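Local coordinates for SAM-dependent methyltransferase (Exiguobacterium sibiricum 255-15, PDB 3D2L), which probably transfers a methyl group from S-adenosylmethionine to an as yet unidentified acceptor, as expected of a class I (Rossmann-like) methyltransferase, at residues Trp23-Val27 against Thr101-Asp105; Pro96-Ile100 against Leu126-Lys132; Phe120-Ala124 against Glu212-Arg216. Residue numbers count along the deposited sequence, not the author numbering.

Interaction 1: Trp23-Val27 against Thr101-Asp105; sequences WVAWV and TILCD
Residues 23-27 form one regular turn of helix 20-30, closed by the Val27 N to Trp23 O hydrogen bond (3.0 Å), whereas 101-105 run out of the C-terminal end of strand 97-102: Thr101 and Ile102 are extended, Leu103 remains extended (phi/psi -104/161), and Cys104 and Asp105 turn into the left-handed region (57/52 and 56/21). The CA atoms pair as Trp23 with Leu103 (7.6 Å) and Val27 with Thr101 (8.2 Å). Trp23 (chi1 m, -80°), Trp26 (chi1 t, 170°) and Val27 all point toward the strand end. Leu103 (chi1 m, chi2 t) enters among them with CD2, which lies 3.8 Å from Trp26 CZ3 at that ring's edge, 4.3 Å from Trp23 CD1 and 4.3 Å from Val27 CG2. Val27 CG2 also meets Thr101 CG2 at 4.1 Å. The m rotamer of Cys104 sets SG over the Trp23 indole face, 3.7 Å from the five-membered ring centroid and 15° off its normal, a sulfur-aromatic contact. The interface is otherwise apolar; the polar groups bond outside it, Trp23 NE1 to Asp136 OD2 and Thr101 OG1 to Asp39 OD1. This is helix-on-sheet packing in a Rossmann-like domain: Val27 and Thr101 both touch Leu51 of helix 46-51 and Ile37 of strand 36-40, while Trp26 reaches Leu134 of strand 131-138.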
loop_
_atom_site.group_PDB
_atom_site.type_symbol
_atom_site.label_atom_id
_atom_site.label_comp_id
_atom_site.label_asym_id
_atom_site.label_seq_id
_atom_site.Cartn_x
_atom_site.Cartn_y
_atom_site.Cartn_z
ATOM N N TRP A 23 -4.025 7.381 7.466
ATOM C CA TRP A 23 -3.310 6.102 7.648
ATOM C C TRP A 23 -2.240 6.254 8.713
ATOM O O TRP A 23 -2.054 5.374 9.538
ATOM C CB TRP A 23 -2.653 5.618 6.358
ATOM C CG TRP A 23 -3.543 4.932 5.384
ATOM C CD1 TRP A 23 -3.687 3.582 5.230
ATOM C CD2 TRP A 23 -4.375 5.541 4.393
ATOM N NE1 TRP A 23 -4.590 3.320 4.238
ATOM C CE2 TRP A 23 -4.998 4.497 3.677
ATOM C CE3 TRP A 23 -4.656 6.870 4.035
ATOM C CZ2 TRP A 23 -5.886 4.735 2.622
ATOM C CZ3 TRP A 23 -5.540 7.106 2.978
ATOM C CH2 TRP A 23 -6.133 6.049 2.286
ATOM N N VAL A 24 -1.536 7.382 8.684
ATOM C CA VAL A 24 -0.478 7.665 9.643
ATOM C C VAL A 24 -1.053 7.767 11.045
ATOM O O VAL A 24 -0.467 7.226 11.990
ATOM C CB VAL A 24 0.302 8.955 9.261
ATOM C CG1 VAL A 24 1.314 9.321 10.329
ATOM C CG2 VAL A 24 0.985 8.745 7.941
ATOM N N ALA A 25 -2.211 8.417 11.200
ATOM C CA ALA A 25 -2.826 8.533 12.521
ATOM C C ALA A 25 -3.143 7.145 13.079
ATOM O O ALA A 25 -3.000 6.900 14.271
ATOM C CB ALA A 25 -4.083 9.449 12.484
ATOM N N TRP A 26 -3.505 6.219 12.192
ATOM C CA TRP A 26 -3.799 4.827 12.568
ATOM C C TRP A 26 -2.537 4.075 13.004
ATOM O O TRP A 26 -2.535 3.387 14.017
ATOM C CB TRP A 26 -4.498 4.116 11.395
ATOM C CG TRP A 26 -4.638 2.630 11.558
ATOM C CD1 TRP A 26 -5.334 1.988 12.511
ATOM C CD2 TRP A 26 -4.092 1.622 10.712
ATOM N NE1 TRP A 26 -5.226 0.642 12.350
ATOM C CE2 TRP A 26 -4.474 0.378 11.251
ATOM C CE3 TRP A 26 -3.303 1.641 9.564
ATOM C CZ2 TRP A 26 -4.136 -0.842 10.661
ATOM C CZ3 TRP A 26 -2.949 0.411 8.973
ATOM C CH2 TRP A 26 -3.380 -0.811 9.530
ATOM N N VAL A 27 -1.454 4.235 12.255
ATOM C CA VAL A 27 -0.189 3.602 12.603
ATOM C C VAL A 27 0.212 4.112 14.005
ATOM O O VAL A 27 0.625 3.329 14.849
ATOM C CB VAL A 27 0.925 3.842 11.530
ATOM C CG1 VAL A 27 2.307 3.264 11.997
ATOM C CG2 VAL A 27 0.523 3.246 10.125
ATOM N N THR A 101 4.701 -1.946 7.787
ATOM C CA THR A 101 3.465 -1.396 7.302
ATOM C C THR A 101 3.319 -1.676 5.809
ATOM O O THR A 101 4.256 -1.507 5.024
ATOM C CB THR A 101 3.319 0.141 7.590
ATOM O OG1 THR A 101 4.465 0.858 7.080
ATOM C CG2 THR A 101 3.203 0.365 9.099
ATOM N N ILE A 102 2.111 -2.063 5.420
ATOM C CA ILE A 102 1.805 -2.329 4.013
ATOM C C ILE A 102 0.495 -1.624 3.773
ATOM O O ILE A 102 -0.590 -2.171 3.944
ATOM C CB ILE A 102 1.691 -3.827 3.683
ATOM C CG1 ILE A 102 2.785 -4.631 4.367
ATOM C CG2 ILE A 102 1.734 -4.003 2.193
ATOM C CD1 ILE A 102 2.779 -6.107 3.936
ATOM N N LEU A 103 0.621 -0.385 3.343
ATOM C CA LEU A 103 -0.492 0.532 3.318
ATOM C C LEU A 103 -1.122 0.806 1.983
ATOM O O LEU A 103 -0.543 0.542 0.928
ATOM C CB LEU A 103 -0.018 1.869 3.928
ATOM C CG LEU A 103 0.636 1.847 5.298
ATOM C CD1 LEU A 103 1.069 3.292 5.659
ATOM C CD2 LEU A 103 -0.290 1.280 6.349
ATOM N N CYS A 104 -2.357 1.321 2.068
ATOM C CA CYS A 104 -3.139 1.758 0.914
ATOM C C CYS A 104 -3.346 0.663 -0.124
ATOM O O CYS A 104 -3.107 0.858 -1.298
ATOM C CB CYS A 104 -2.488 2.971 0.291
ATOM S SG CYS A 104 -2.152 4.285 1.551
ATOM N N ASP A 105 -3.830 -0.484 0.337
ATOM C CA ASP A 105 -4.130 -1.636 -0.520
ATOM C C ASP A 105 -2.971 -2.148 -1.379
ATOM O O ASP A 105 -3.169 -2.889 -2.363
ATOM C CB ASP A 105 -5.442 -1.468 -1.337
ATOM C CG ASP A 105 -5.470 -0.213 -2.216
ATOM O OD1 ASP A 105 -5.849 0.844 -1.696
ATOM O OD2 ASP A 105 -5.161 -0.289 -3.424
#

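Interaction 2: Pro96-Ile100 against Leu126-Lys132; sequences PVDAI and LLTDGGK. With MG (magnesium ion), chain E.
Two segments run parallel here, joined through helix 113-126, so that strands 97-102 and 131-138 belong to a beta-alpha-beta unit. Both bend: 96-100 turns a corner at Asp98, and 126-132 leaves the helix at Leu127 and passes through a type II turn, Thr128 to Gly131, closed by Gly131 N to Thr128 O (2.8 Å), with Gly130 at positive phi (93/-14). Ala99 then pairs with Lys132 (CA-CA 4.5 Å), their side chains on the same face. Lys132 bonds the residues flanking Ala99, its N donating to Asp98 O (3.0 Å) and its O accepting from Ile100 N (2.8 Å), the parallel pattern; CA-H...O contacts of 3.1 Å, Gly131 CA to Asp98 O and Ala99 CA to Lys132 O, accompany them. Before the Asp98 corner, between Val97 and Thr128, a water donates to Val97 O (2.6 Å) and accepts from Thr128 N (2.8 Å), while Val97 N is buried without a partner. Asp98 OD2 accepts a hydrogen bond from Arg36 N, Pro96 O one from Arg36 NE and Leu127 O one from Lys242 NZ. On the face opposite the Ala99 and Lys132 side chains, Val97 CG2 touches Leu126 CD1 and Leu127 CD2 (both 3.9 Å), and Ile100 CD1 (chi1 m, chi2 t) reaches Leu126 CD1 (3.8 Å) and Leu127 CG (3.9 Å). Asp129 OD1 binds magnesium (2.3 Å), five waters completing six ligands; Asp129 OD2 accepts from one (2.6 Å). Strand 36-40 flanks 97-102, and strand 235-242 lies antiparallel on the far side of 131-138.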
loop_
_atom_site.group_PDB
_atom_site.type_symbol
_atom_site.label_atom_id
_atom_site.label_comp_id
_atom_site.label_asym_id
_atom_site.label_seq_id
_atom_site.Cartn_x
_atom_site.Cartn_y
_atom_site.Cartn_z
ATOM N N PRO A 96 17.298 -4.315 12.443
ATOM C CA PRO A 96 16.004 -4.791 12.980
ATOM C C PRO A 96 14.882 -3.771 12.847
ATOM O O PRO A 96 15.141 -2.539 12.866
ATOM C CB PRO A 96 16.311 -5.041 14.467
ATOM C CG PRO A 96 17.502 -4.146 14.788
ATOM C CD PRO A 96 18.289 -4.027 13.502
ATOM N N VAL A 97 13.650 -4.257 12.669
ATOM C CA VAL A 97 12.482 -3.345 12.666
ATOM C C VAL A 97 11.446 -3.817 13.670
ATOM O O VAL A 97 11.251 -5.001 13.873
ATOM C CB VAL A 97 11.802 -3.089 11.261
ATOM C CG1 VAL A 97 12.830 -2.668 10.219
ATOM C CG2 VAL A 97 10.932 -4.243 10.789
ATOM N N ASP A 98 10.774 -2.842 14.252
ATOM C CA ASP A 98 9.746 -3.037 15.234
ATOM C C ASP A 98 8.389 -3.223 14.613
ATOM O O ASP A 98 7.503 -3.746 15.267
ATOM C CB ASP A 98 9.674 -1.804 16.129
ATOM C CG ASP A 98 10.995 -1.488 16.769
ATOM O OD1 ASP A 98 11.500 -2.362 17.485
ATOM O OD2 ASP A 98 11.510 -0.361 16.574
ATOM N N ALA A 99 8.187 -2.711 13.400
ATOM C CA ALA A 99 6.902 -2.861 12.713
ATOM C C ALA A 99 7.085 -2.815 11.210
ATOM O O ALA A 99 8.045 -2.196 10.694
ATOM C CB ALA A 99 5.878 -1.755 13.163
ATOM N N ILE A 100 6.178 -3.502 10.520
ATOM C CA ILE A 100 6.079 -3.486 9.062
ATOM C C ILE A 100 4.720 -2.935 8.693
ATOM O O ILE A 100 3.694 -3.368 9.228
ATOM C CB ILE A 100 6.309 -4.920 8.442
ATOM C CG1 ILE A 100 7.750 -5.337 8.624
ATOM C CG2 ILE A 100 5.931 -4.979 6.941
ATOM C CD1 ILE A 100 7.929 -6.821 8.332
ATOM N N LEU A 126 11.552 -10.852 9.552
ATOM C CA LEU A 126 12.135 -9.526 9.800
ATOM C C LEU A 126 11.781 -8.922 11.182
ATOM O O LEU A 126 12.454 -8.022 11.674
ATOM C CB LEU A 126 11.630 -8.555 8.721
ATOM C CG LEU A 126 12.502 -7.424 8.181
ATOM C CD1 LEU A 126 11.597 -6.327 7.550
ATOM C CD2 LEU A 126 13.454 -6.823 9.243
ATOM N N LEU A 127 10.694 -9.364 11.783
ATOM C CA LEU A 127 10.273 -8.851 13.070
ATOM C C LEU A 127 10.723 -9.787 14.174
ATOM O O LEU A 127 10.876 -10.987 13.958
ATOM C CB LEU A 127 8.732 -8.775 13.105
ATOM C CG LEU A 127 8.021 -7.898 12.080
ATOM C CD1 LEU A 127 6.521 -8.278 11.938
ATOM C CD2 LEU A 127 8.222 -6.431 12.534
ATOM N N THR A 128 10.946 -9.256 15.371
ATOM C CA THR A 128 11.183 -10.136 16.505
ATOM C C THR A 128 9.901 -10.130 17.338
ATOM O O THR A 128 8.907 -9.505 16.939
ATOM C CB THR A 128 12.355 -9.706 17.347
ATOM O OG1 THR A 128 12.089 -8.390 17.832
ATOM C CG2 THR A 128 13.648 -9.734 16.522
ATOM N N ASP A 129 9.939 -10.841 18.463
ATOM C CA ASP A 129 8.820 -10.973 19.387
ATOM C C ASP A 129 8.228 -9.590 19.708
ATOM O O ASP A 129 8.929 -8.668 20.139
ATOM C CB ASP A 129 9.301 -11.727 20.656
ATOM C CG ASP A 129 8.200 -11.912 21.727
ATOM O OD1 ASP A 129 7.001 -11.904 21.397
ATOM O OD2 ASP A 129 8.549 -12.096 22.924
ATOM N N GLY A 130 6.931 -9.437 19.485
ATOM C CA GLY A 130 6.282 -8.167 19.772
ATOM C C GLY A 130 6.215 -7.241 18.572
ATOM O O GLY A 130 5.474 -6.297 18.575
ATOM N N GLY A 131 6.957 -7.524 17.513
ATOM C CA GLY A 131 6.900 -6.647 16.328
ATOM C C GLY A 131 5.519 -6.692 15.722
ATOM O O GLY A 131 4.855 -7.717 15.761
ATOM N N LYS A 132 5.103 -5.612 15.097
ATOM C CA LYS A 132 3.777 -5.569 14.517
ATOM C C LYS A 132 3.790 -5.545 13.012
ATOM O O LYS A 132 4.736 -5.058 12.414
ATOM C CB LYS A 132 3.010 -4.354 15.040
ATOM C CG LYS A 132 2.788 -4.421 16.574
ATOM C CD LYS A 132 1.440 -3.937 16.978
ATOM C CE LYS A 132 1.084 -4.384 18.383
ATOM N NZ LYS A 132 2.038 -3.830 19.374
HETATM MG MG MG E . 5.073 -11.794 22.616
HETATM O O HOH W 1 10.226 -6.542 15.726
HETATM O O HOH W 2 6.240 -12.306 23.993
HETATM O O HOH W 3 4.988 -13.622 21.962
HETATM O O HOH W 4 3.367 -11.603 23.665
HETATM O O HOH W 5 5.498 -9.769 23.150
HETATM O O HOH W 6 4.434 -11.054 20.803
#

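Interaction 3: Phe120-Ala124 against Glu212-Arg216; sequences FDSAA and EAGFR
One helical turn, 120-124 of helix 113-126 (Ala124 N to Phe120 O, 2.9 Å), faces the end of helix 203-212 and the start of strand 215-222. Gly214, at phi/psi 88/24, ends that helix in a Schellman motif and swings the chain into the strand. Asp121 and Ala213 have the nearest CA atoms (5.4 Å). Phe120 is m with chi2 near -16°, its CB 3.6 Å from Ala213 CB while its ring leads away to Phe135. Phe215, also m with chi2 near -87°, points at the helix: CE2 lies 3.5 Å from Phe120 O and 3.8 Å from Ala124 CB, and CZ is 4.1 Å from Ala123 CB. The m rotamer of Asp121 brings OD1 within 3.6 Å of Ala213 CB. Ala213 and Ala124 allow the close approach, Ala124 CB reaching Ala213 O at 3.4 Å; separately, the Phe215 edge meets Phe120 O and Ala124 N. The contact thus rests mainly on apolar fit, with one water donating a firm bond to Asp121 OD1 (2.7 Å) and a weak one to Ala213 O (3.3 Å).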
loop_
_atom_site.group_PDB
_atom_site.type_symbol
_atom_site.label_atom_id
_atom_site.label_comp_id
_atom_site.label_asym_id
_atom_site.label_seq_id
_atom_site.Cartn_x
_atom_site.Cartn_y
_atom_site.Cartn_z
ATOM N N PHE A 120 3.841 -12.749 4.188
ATOM C CA PHE A 120 3.694 -12.863 5.640
ATOM C C PHE A 120 4.865 -13.556 6.322
ATOM O O PHE A 120 5.303 -13.127 7.404
ATOM C CB PHE A 120 2.376 -13.518 6.027
ATOM C CG PHE A 120 1.156 -12.734 5.691
ATOM C CD1 PHE A 120 1.198 -11.358 5.377
ATOM C CD2 PHE A 120 -0.090 -13.349 5.780
ATOM C CE1 PHE A 120 0.047 -10.676 5.096
ATOM C CE2 PHE A 120 -1.261 -12.649 5.511
ATOM C CZ PHE A 120 -1.204 -11.317 5.193
ATOM N N ASP A 121 5.358 -14.652 5.725
ATOM C CA ASP A 121 6.576 -15.319 6.210
ATOM C C ASP A 121 7.780 -14.395 6.203
ATOM O O ASP A 121 8.584 -14.429 7.130
ATOM C CB ASP A 121 6.884 -16.607 5.386
ATOM C CG ASP A 121 6.084 -17.801 5.835
ATOM O OD1 ASP A 121 5.292 -17.691 6.806
ATOM O OD2 ASP A 121 6.229 -18.878 5.196
ATOM N N SER A 122 7.926 -13.587 5.155
ATOM C CA SER A 122 9.025 -12.636 5.061
ATOM C C SER A 122 8.929 -11.590 6.183
ATOM O O SER A 122 9.948 -11.222 6.842
ATOM C CB SER A 122 8.956 -11.992 3.673
ATOM O OG SER A 122 9.767 -10.868 3.567
ATOM N N ALA A 123 7.703 -11.137 6.419
ATOM C CA ALA A 123 7.434 -10.143 7.476
ATOM C C ALA A 123 7.822 -10.750 8.833
ATOM O O ALA A 123 8.498 -10.103 9.653
ATOM C CB ALA A 123 5.913 -9.696 7.440
ATOM N N ALA A 124 7.426 -11.990 9.070
ATOM C CA ALA A 124 7.692 -12.665 10.331
ATOM C C ALA A 124 9.190 -12.850 10.569
ATOM O O ALA A 124 9.651 -12.817 11.721
ATOM C CB ALA A 124 6.963 -14.002 10.390
ATOM N N GLU A 212 -1.060 -18.770 10.365
ATOM C CA GLU A 212 -0.132 -19.758 9.775
ATOM C C GLU A 212 1.307 -19.194 9.719
ATOM O O GLU A 212 2.262 -19.925 9.974
ATOM C CB GLU A 212 -0.619 -20.225 8.404
ATOM C CG GLU A 212 -1.855 -21.057 8.535
ATOM C CD GLU A 212 -2.453 -21.516 7.228
ATOM O OE1 GLU A 212 -2.221 -20.870 6.162
ATOM O OE2 GLU A 212 -3.204 -22.517 7.310
ATOM N N ALA A 213 1.445 -17.870 9.532
ATOM C CA ALA A 213 2.761 -17.205 9.504
ATOM C C ALA A 213 3.347 -16.837 10.867
ATOM O O ALA A 213 4.410 -16.209 10.953
ATOM C CB ALA A 213 2.732 -15.986 8.606
ATOM N N GLY A 214 2.667 -17.232 11.935
ATOM C CA GLY A 214 3.164 -17.013 13.296
ATOM C C GLY A 214 2.799 -15.686 13.952
ATOM O O GLY A 214 3.503 -15.251 14.866
ATOM N N PHE A 215 1.714 -15.059 13.497
ATOM C CA PHE A 215 1.227 -13.791 14.045
ATOM C C PHE A 215 -0.023 -13.995 14.898
ATOM O O PHE A 215 -0.793 -14.898 14.646
ATOM C CB PHE A 215 0.832 -12.779 12.925
ATOM C CG PHE A 215 1.985 -12.246 12.179
ATOM C CD1 PHE A 215 2.674 -11.122 12.640
ATOM C CD2 PHE A 215 2.434 -12.881 11.043
ATOM C CE1 PHE A 215 3.753 -10.644 11.950
ATOM C CE2 PHE A 215 3.510 -12.393 10.362
ATOM C CZ PHE A 215 4.185 -11.287 10.838
ATOM N N ARG A 216 -0.161 -13.160 15.920
ATOM C CA ARG A 216 -1.381 -13.054 16.679
ATOM C C ARG A 216 -2.148 -11.868 16.053
ATOM O O ARG A 216 -1.656 -10.742 15.956
ATOM C CB ARG A 216 -1.122 -12.821 18.166
ATOM C CG ARG A 216 -2.398 -12.660 18.966
ATOM C CD ARG A 216 -2.152 -12.623 20.458
ATOM N NE ARG A 216 -1.231 -11.554 20.819
ATOM C CZ ARG A 216 -1.572 -10.290 21.042
ATOM N NH1 ARG A 216 -2.838 -9.881 20.943
ATOM N NH2 ARG A 216 -0.633 -9.427 21.374
HETATM O O HOH W 7 6.553 -18.008 9.161
#

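How the interactions relate
All three contacts reach the central seven-stranded sheet of the methyltransferase fold. Interactions 1 and 2 share strand 97-102: their segments adjoin at Ile100-Thr101, yet their centres lie about 16 Å apart. Interactions 2 and 3 are joined by helix 113-126 and touch directly, through Ile100 CD1 to Ala123 CA (3.5 Å) and Leu127 CD1 to Phe215 CE1 (3.6 Å), their centres being about 11 Å apart. Interaction 1 stays separate from interaction 3, with nearest atoms about 5 Å apart. In relatives, the cofactor binds at the C-terminal ends of the parallel strands, the end where interaction 1 lies; the magnesium belongs to the opposite end, at the turn of interaction 2, about 10 Å from the Phe215 side chain.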